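Local coordinates for Mypaa.01249.c (Mycobacterium paratuberculosis, PDB 3RD5), which probably works as an oxidoreductase of the short-chain dehydrogenase/reductase family, its exact substrate and reaction being unknown, at residues Ile44-Thr50 with Val64-Asp70. Coordinates in Å, arbitrary orientation, origin at the centre of the assembly. Numbering follows the deposited sequence.
Sequences IMAVRDT and VEVRELD
Strands 42-47 and 63-68 of a Rossmann-fold beta-alpha-beta unit pair in parallel, joined through helix 50-57. Both are extended, to Val47 and Glu68. The axes of 44-47 and 64-68 come within 4.6 Å and cross at -29°. Ile44 pairs with Glu65, Met45 with Val66, Ala46 with Arg67, and Val47 with Glu68, where side chains diverge. Met45 and Val47 bond to residues flanking their partners, a parallel ladder at the sheet's edge. Val64 and Val66 touch helix 50-57. Glu65 O accepts a hydrogen bond from Met45 N (2.8 Å). Val66 CG1 packs on Val47 CG2 (3.8 Å). Arg67 N donates to Met45 O (2.9 Å); Arg67 O accepts from Val47 N (3.0 Å). Arg67 (chi1 m) turns back, its NE salt-bridging Glu65 OE2 (3.0 Å). Separate waters link Glu68 to Arg48 O and Thr50 OG1. Leu69 N donates to Val47 O (2.9 Å); Leu69 CD2 meets Ala46 CB (3.6 Å). Asp70 OD1 lies 2.8 Å from Arg48 NH1, a salt bridge out of the guanidinium plane.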
loop_
_atom_site.group_PDB
_atom_site.type_symbol
_atom_site.label_atom_id
_atom_site.label_comp_id
_atom_site.label_asym_id
_atom_site.label_seq_id
_atom_site.Cartn_x
_atom_site.Cartn_y
_atom_site.Cartn_z
ATOM N N ILE A 44 -13.223 5.326 2.127
ATOM C CA ILE A 44 -13.269 5.619 0.692
ATOM C C ILE A 44 -12.456 4.530 -0.005
ATOM O O ILE A 44 -11.220 4.488 0.145
ATOM C CB ILE A 44 -12.699 7.003 0.389
ATOM C CG1 ILE A 44 -13.518 8.087 1.095
ATOM C CG2 ILE A 44 -12.653 7.253 -1.127
ATOM C CD1 ILE A 44 -12.827 9.456 1.122
ATOM N N MET A 45 -13.150 3.618 -0.692
ATOM C CA MET A 45 -12.510 2.551 -1.439
ATOM C C MET A 45 -12.289 3.040 -2.849
ATOM O O MET A 45 -13.239 3.400 -3.549
ATOM C CB MET A 45 -13.389 1.304 -1.474
ATOM C CG MET A 45 -12.906 0.221 -2.389
ATOM S SD MET A 45 -11.426 -0.498 -1.748
ATOM C CE MET A 45 -12.026 -0.407 -0.016
ATOM N N ALA A 46 -11.036 3.033 -3.281
ATOM C CA ALA A 46 -10.619 3.602 -4.566
ATOM C C ALA A 46 -10.197 2.465 -5.478
ATOM O O ALA A 46 -9.177 1.810 -5.228
ATOM C CB ALA A 46 -9.487 4.589 -4.313
ATOM N N VAL A 47 -11.017 2.190 -6.509
ATOM C CA VAL A 47 -10.915 0.979 -7.325
ATOM C C VAL A 47 -11.123 1.270 -8.797
ATOM O O VAL A 47 -11.765 2.255 -9.154
ATOM C CB VAL A 47 -11.929 -0.084 -6.880
ATOM C CG1 VAL A 47 -11.635 -0.500 -5.436
ATOM C CG2 VAL A 47 -13.409 0.379 -7.030
ATOM N N ARG A 48 -10.602 0.393 -9.657
ATOM C CA ARG A 48 -10.743 0.530 -11.106
ATOM C C ARG A 48 -12.165 0.230 -11.538
ATOM O O ARG A 48 -12.760 0.965 -12.353
ATOM C CB ARG A 48 -9.776 -0.426 -11.817
ATOM C CG ARG A 48 -9.665 -0.271 -13.349
ATOM C CD ARG A 48 -8.825 -1.418 -13.949
ATOM N NE ARG A 48 -8.240 -1.129 -15.263
ATOM C CZ ARG A 48 -6.944 -0.894 -15.495
ATOM N NH1 ARG A 48 -6.057 -0.891 -14.508
ATOM N NH2 ARG A 48 -6.534 -0.647 -16.731
ATOM N N ASP A 49 -12.717 -0.867 -11.015
ATOM C CA ASP A 49 -14.043 -1.366 -11.415
ATOM C C ASP A 49 -15.030 -0.982 -10.327
ATOM O O ASP A 49 -15.237 -1.704 -9.324
ATOM C CB ASP A 49 -14.030 -2.891 -11.633
ATOM C CG ASP A 49 -15.367 -3.447 -12.122
ATOM O OD1 ASP A 49 -16.432 -2.779 -12.010
ATOM O OD2 ASP A 49 -15.353 -4.597 -12.652
ATOM N N THR A 50 -15.619 0.183 -10.510
ATOM C CA THR A 50 -16.540 0.737 -9.516
ATOM C C THR A 50 -17.888 0.026 -9.462
ATOM O O THR A 50 -18.540 0.024 -8.419
ATOM C CB THR A 50 -16.755 2.245 -9.701
ATOM O OG1 THR A 50 -17.321 2.484 -11.002
ATOM C CG2 THR A 50 -15.456 3.050 -9.530
ATOM N N VAL A 64 -18.875 2.608 3.645
ATOM C CA VAL A 64 -17.837 2.339 2.630
ATOM C C VAL A 64 -18.325 2.930 1.314
ATOM O O VAL A 64 -19.290 2.422 0.718
ATOM C CB VAL A 64 -17.549 0.839 2.457
ATOM C CG1 VAL A 64 -16.421 0.639 1.452
ATOM C CG2 VAL A 64 -17.183 0.182 3.789
ATOM N N GLU A 65 -17.685 4.025 0.893
ATOM C CA GLU A 65 -17.949 4.707 -0.372
ATOM C C GLU A 65 -16.997 4.201 -1.432
ATOM O O GLU A 65 -15.856 3.976 -1.131
ATOM C CB GLU A 65 -17.786 6.240 -0.246
ATOM C CG GLU A 65 -18.077 6.999 -1.553
ATOM C CD GLU A 65 -17.681 8.465 -1.553
ATOM O OE1 GLU A 65 -17.212 8.993 -0.516
ATOM O OE2 GLU A 65 -17.872 9.091 -2.632
ATOM N N VAL A 66 -17.470 4.038 -2.657
ATOM C CA VAL A 66 -16.622 3.619 -3.778
ATOM C C VAL A 66 -16.386 4.791 -4.740
ATOM O O VAL A 66 -17.340 5.469 -5.174
ATOM C CB VAL A 66 -17.293 2.465 -4.496
ATOM C CG1 VAL A 66 -16.559 2.096 -5.772
ATOM C CG2 VAL A 66 -17.340 1.259 -3.562
ATOM N N ARG A 67 -15.108 5.009 -5.074
ATOM C CA ARG A 67 -14.706 6.022 -6.069
ATOM C C ARG A 67 -13.760 5.381 -7.069
ATOM O O ARG A 67 -13.051 4.418 -6.760
ATOM C CB ARG A 67 -14.021 7.213 -5.415
ATOM C CG ARG A 67 -14.869 7.980 -4.435
ATOM C CD ARG A 67 -14.215 9.251 -3.994
ATOM N NE ARG A 67 -14.974 9.844 -2.886
ATOM C CZ ARG A 67 -14.555 10.855 -2.135
ATOM N NH1 ARG A 67 -13.424 11.480 -2.395
ATOM N NH2 ARG A 67 -15.293 11.237 -1.099
ATOM N N GLU A 68 -13.713 5.956 -8.258
ATOM C CA GLU A 68 -12.866 5.444 -9.336
ATOM C C GLU A 68 -11.425 5.870 -9.185
ATOM O O GLU A 68 -11.127 7.055 -8.969
ATOM C CB GLU A 68 -13.366 5.937 -10.699
ATOM C CG GLU A 68 -12.846 5.120 -11.859
ATOM C CD GLU A 68 -13.268 5.659 -13.198
ATOM O OE1 GLU A 68 -14.393 6.186 -13.308
ATOM O OE2 GLU A 68 -12.455 5.547 -14.146
ATOM N N LEU A 69 -10.542 4.887 -9.310
ATOM C CA LEU A 69 -9.098 5.097 -9.331
ATOM C C LEU A 69 -8.499 4.007 -10.201
ATOM O O LEU A 69 -8.677 2.812 -9.909
ATOM C CB LEU A 69 -8.498 5.043 -7.935
ATOM C CG LEU A 69 -6.970 4.967 -7.826
ATOM C CD1 LEU A 69 -6.394 6.266 -8.402
ATOM C CD2 LEU A 69 -6.543 4.732 -6.376
ATOM N N ASP A 70 -7.702 4.392 -11.209
ATOM C CA ASP A 70 -6.899 3.472 -11.979
ATOM C C ASP A 70 -5.424 3.755 -11.709
ATOM O O ASP A 70 -4.862 4.720 -12.245
ATOM C CB ASP A 70 -7.187 3.630 -13.475
ATOM C CG ASP A 70 -6.443 2.644 -14.335
ATOM O OD1 ASP A 70 -5.675 1.826 -13.803
ATOM O OD2 ASP A 70 -6.653 2.692 -15.607
HETATM O O HOH W 1 -11.384 2.673 -14.044
HETATM O O HOH W 2 -16.515 4.761 -12.526
#